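Local atomic coordinates of cell division GTPase FtsZ, diverged (PDB entry 3V3T), a protein that belongs to the tubulin/FtsZ superfamily of cytoskeletal GTPase-fold proteins as a diverged, TubZ-like member. Residues 6-12 against 89-95. The protein carries 1 engineered substitution. Residues are numbered along the deposited sequence; the frame is centred on the assembly and turned at random.
Sequences KIVFAPI and CDIVIFV
Phe9 and Ile93, paired across two neighbouring parallel strands, stand side by side and point the same way on one face of the sheet. From the CB of Phe9, which rests 3.9 Å from Ile93 O, the side chain rises with CG anti to its own carbonyl carbon (chi1 -72°), and this brings one border of the ring back toward residues 89-95. Phe9 CD1 then lies 3.8 Å from Val95 CG2 and equally near Ile93 CB, while CE1, one atom further out, is 3.9 Å from Ile93 CB and also meets its CG2 and CD1. At the tip, Phe9 CZ comes within 4.3 Å of Ile93 CD1. Ile7 CG2 covers one face of the same ring, displaced toward its rim, and also touches Ile93 CD1. Beyond the pair, Val20 and Leu23 of helix 14-26 pack against Phe9, and Val126 of the next strand against Ile93.

The backbones form a parallel ladder: Val8 and Ala10 use both N-H and C=O toward residues 91-95, and Ile12 N closes the series on Val95 O. Ala10 N donates to Ile93 O at 2.8 Å, and Ile93 N to Val8 O. These are adjacent central strands of the Rossmann-like GTPase domain, 7-11 being followed by helix 14-26 and flanked on its other edge by strand 31-36.

On the opposite face, Ala10 CB sits 3.6 Å from Phe94 CD1; Ile12 CD1 reaches the same ring atom, and Thr107, Ile110 and Leu111 of helix 101-117 also touch Phe94. Further along this face Val8 CG1 bridges Val92 CG2 and Cys89 CB, each 3.8 Å away. At the N-terminal end of the ladder Lys6 O accepts a hydrogen bond from Ile91 N and a weak one from Asp90 N.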
loop_
_atom_site.group_PDB
_atom_site.type_symbol
_atom_site.label_atom_id
_atom_site.label_comp_id
_atom_site.label_asym_id
_atom_site.label_seq_id
_atom_site.Cartn_x
_atom_site.Cartn_y
_atom_site.Cartn_z
ATOM N N LYS A 6 -11.978 4.890 -10.173
ATOM C CA LYS A 6 -10.869 5.648 -10.751
ATOM C C LYS A 6 -9.520 5.041 -10.370
ATOM O O LYS A 6 -8.470 5.547 -10.743
ATOM C CB LYS A 6 -10.928 7.116 -10.318
ATOM C CG LYS A 6 -12.036 7.934 -10.979
ATOM C CD LYS A 6 -13.266 8.030 -10.083
ATOM C CE LYS A 6 -14.320 8.987 -10.656
ATOM N NZ LYS A 6 -15.490 9.186 -9.736
ATOM N N ILE A 7 -9.561 3.948 -9.620
ATOM C CA ILE A 7 -8.359 3.263 -9.212
ATOM C C ILE A 7 -8.222 1.979 -9.988
ATOM O O ILE A 7 -9.204 1.245 -10.167
ATOM C CB ILE A 7 -8.394 2.902 -7.722
ATOM C CG1 ILE A 7 -8.239 4.160 -6.870
ATOM C CG2 ILE A 7 -7.273 1.920 -7.390
ATOM C CD1 ILE A 7 -8.606 3.955 -5.418
ATOM N N VAL A 8 -7.008 1.706 -10.455
ATOM C CA VAL A 8 -6.688 0.378 -10.975
ATOM C C VAL A 8 -5.489 -0.154 -10.233
ATOM O O VAL A 8 -4.480 0.539 -10.097
ATOM C CB VAL A 8 -6.383 0.376 -12.485
ATOM C CG1 VAL A 8 -5.322 1.407 -12.820
ATOM C CG2 VAL A 8 -5.931 -1.011 -12.926
ATOM N N PHE A 9 -5.611 -1.378 -9.729
ATOM C CA PHE A 9 -4.504 -2.055 -9.072
ATOM C C PHE A 9 -3.740 -2.918 -10.066
ATOM O O PHE A 9 -4.329 -3.597 -10.920
ATOM C CB PHE A 9 -5.009 -2.941 -7.927
ATOM C CG PHE A 9 -5.481 -2.170 -6.728
ATOM C CD1 PHE A 9 -4.573 -1.696 -5.794
ATOM C CD2 PHE A 9 -6.822 -1.919 -6.536
ATOM C CE1 PHE A 9 -4.991 -0.979 -4.702
ATOM C CE2 PHE A 9 -7.250 -1.207 -5.430
ATOM C CZ PHE A 9 -6.332 -0.738 -4.515
ATOM N N ALA A 10 -2.425 -2.901 -9.940
ATOM C CA ALA A 10 -1.596 -3.807 -10.702
ATOM C C ALA A 10 -0.768 -4.643 -9.746
ATOM O O ALA A 10 0.409 -4.360 -9.520
ATOM C CB ALA A 10 -0.705 -3.035 -11.651
ATOM N N PRO A 11 -1.389 -5.671 -9.156
ATOM C CA PRO A 11 -0.617 -6.610 -8.338
ATOM C C PRO A 11 0.341 -7.374 -9.239
ATOM O O PRO A 11 -0.010 -7.714 -10.376
ATOM C CB PRO A 11 -1.681 -7.541 -7.765
ATOM C CG PRO A 11 -2.812 -7.458 -8.739
ATOM C CD PRO A 11 -2.796 -6.075 -9.312
ATOM N N ILE A 12 1.550 -7.611 -8.742
ATOM C CA ILE A 12 2.576 -8.297 -9.506
ATOM C C ILE A 12 3.165 -9.393 -8.637
ATOM O O ILE A 12 3.751 -9.119 -7.582
ATOM C CB ILE A 12 3.694 -7.318 -9.957
ATOM C CG1 ILE A 12 3.130 -6.310 -10.968
ATOM C CG2 ILE A 12 4.893 -8.085 -10.535
ATOM C CD1 ILE A 12 4.128 -5.334 -11.486
ATOM N N CYS A 89 -8.673 5.445 -15.693
ATOM C CA CYS A 89 -8.249 5.454 -14.291
ATOM C C CYS A 89 -7.084 6.413 -14.064
ATOM O O CYS A 89 -6.052 6.327 -14.739
ATOM C CB CYS A 89 -7.864 4.044 -13.812
ATOM S SG CYS A 89 -9.233 2.845 -13.775
ATOM N N ASP A 90 -7.254 7.320 -13.106
ATOM C CA ASP A 90 -6.258 8.351 -12.842
ATOM C C ASP A 90 -5.238 7.921 -11.793
ATOM O O ASP A 90 -4.192 8.557 -11.639
ATOM C CB ASP A 90 -6.933 9.655 -12.413
ATOM C CG ASP A 90 -7.633 10.347 -13.562
ATOM O OD1 ASP A 90 -6.943 10.726 -14.536
ATOM O OD2 ASP A 90 -8.869 10.517 -13.489
ATOM N N ILE A 91 -5.551 6.840 -11.082
ATOM C CA ILE A 91 -4.687 6.325 -10.038
ATOM C C ILE A 91 -4.327 4.880 -10.339
ATOM O O ILE A 91 -5.212 4.042 -10.535
ATOM C CB ILE A 91 -5.370 6.383 -8.649
ATOM C CG1 ILE A 91 -5.677 7.827 -8.245
ATOM C CG2 ILE A 91 -4.482 5.759 -7.603
ATOM C CD1 ILE A 91 -7.021 8.322 -8.697
ATOM N N VAL A 92 -3.029 4.595 -10.377
ATOM C CA VAL A 92 -2.532 3.263 -10.657
ATOM C C VAL A 92 -1.691 2.814 -9.455
ATOM O O VAL A 92 -0.731 3.482 -9.056
ATOM C CB VAL A 92 -1.680 3.252 -11.951
ATOM C CG1 VAL A 92 -1.227 1.862 -12.285
ATOM C CG2 VAL A 92 -2.468 3.823 -13.118
ATOM N N ILE A 93 -2.066 1.698 -8.850
ATOM C CA ILE A 93 -1.384 1.260 -7.646
ATOM C C ILE A 93 -0.823 -0.127 -7.832
ATOM O O ILE A 93 -1.564 -1.096 -7.995
ATOM C CB ILE A 93 -2.310 1.326 -6.408
ATOM C CG1 ILE A 93 -2.908 2.738 -6.264
ATOM C CG2 ILE A 93 -1.537 0.936 -5.123
ATOM C CD1 ILE A 93 -4.004 2.849 -5.140
ATOM N N PHE A 94 0.499 -0.213 -7.849
ATOM C CA PHE A 94 1.157 -1.496 -7.970
ATOM C C PHE A 94 1.222 -2.090 -6.571
ATOM O O PHE A 94 1.333 -1.371 -5.572
ATOM C CB PHE A 94 2.570 -1.319 -8.536
ATOM C CG PHE A 94 2.591 -0.827 -9.942
ATOM C CD1 PHE A 94 2.616 -1.725 -10.998
ATOM C CD2 PHE A 94 2.559 0.535 -10.216
ATOM C CE1 PHE A 94 2.612 -1.272 -12.310
ATOM C CE2 PHE A 94 2.571 0.993 -11.516
ATOM C CZ PHE A 94 2.589 0.082 -12.569
ATOM N N VAL A 95 1.159 -3.407 -6.504
ATOM C CA VAL A 95 1.130 -4.098 -5.231
ATOM C C VAL A 95 2.057 -5.294 -5.296
ATOM O O VAL A 95 1.952 -6.116 -6.209
ATOM C CB VAL A 95 -0.284 -4.589 -4.934
ATOM C CG1 VAL A 95 -0.348 -5.152 -3.539
ATOM C CG2 VAL A 95 -1.295 -3.440 -5.095
#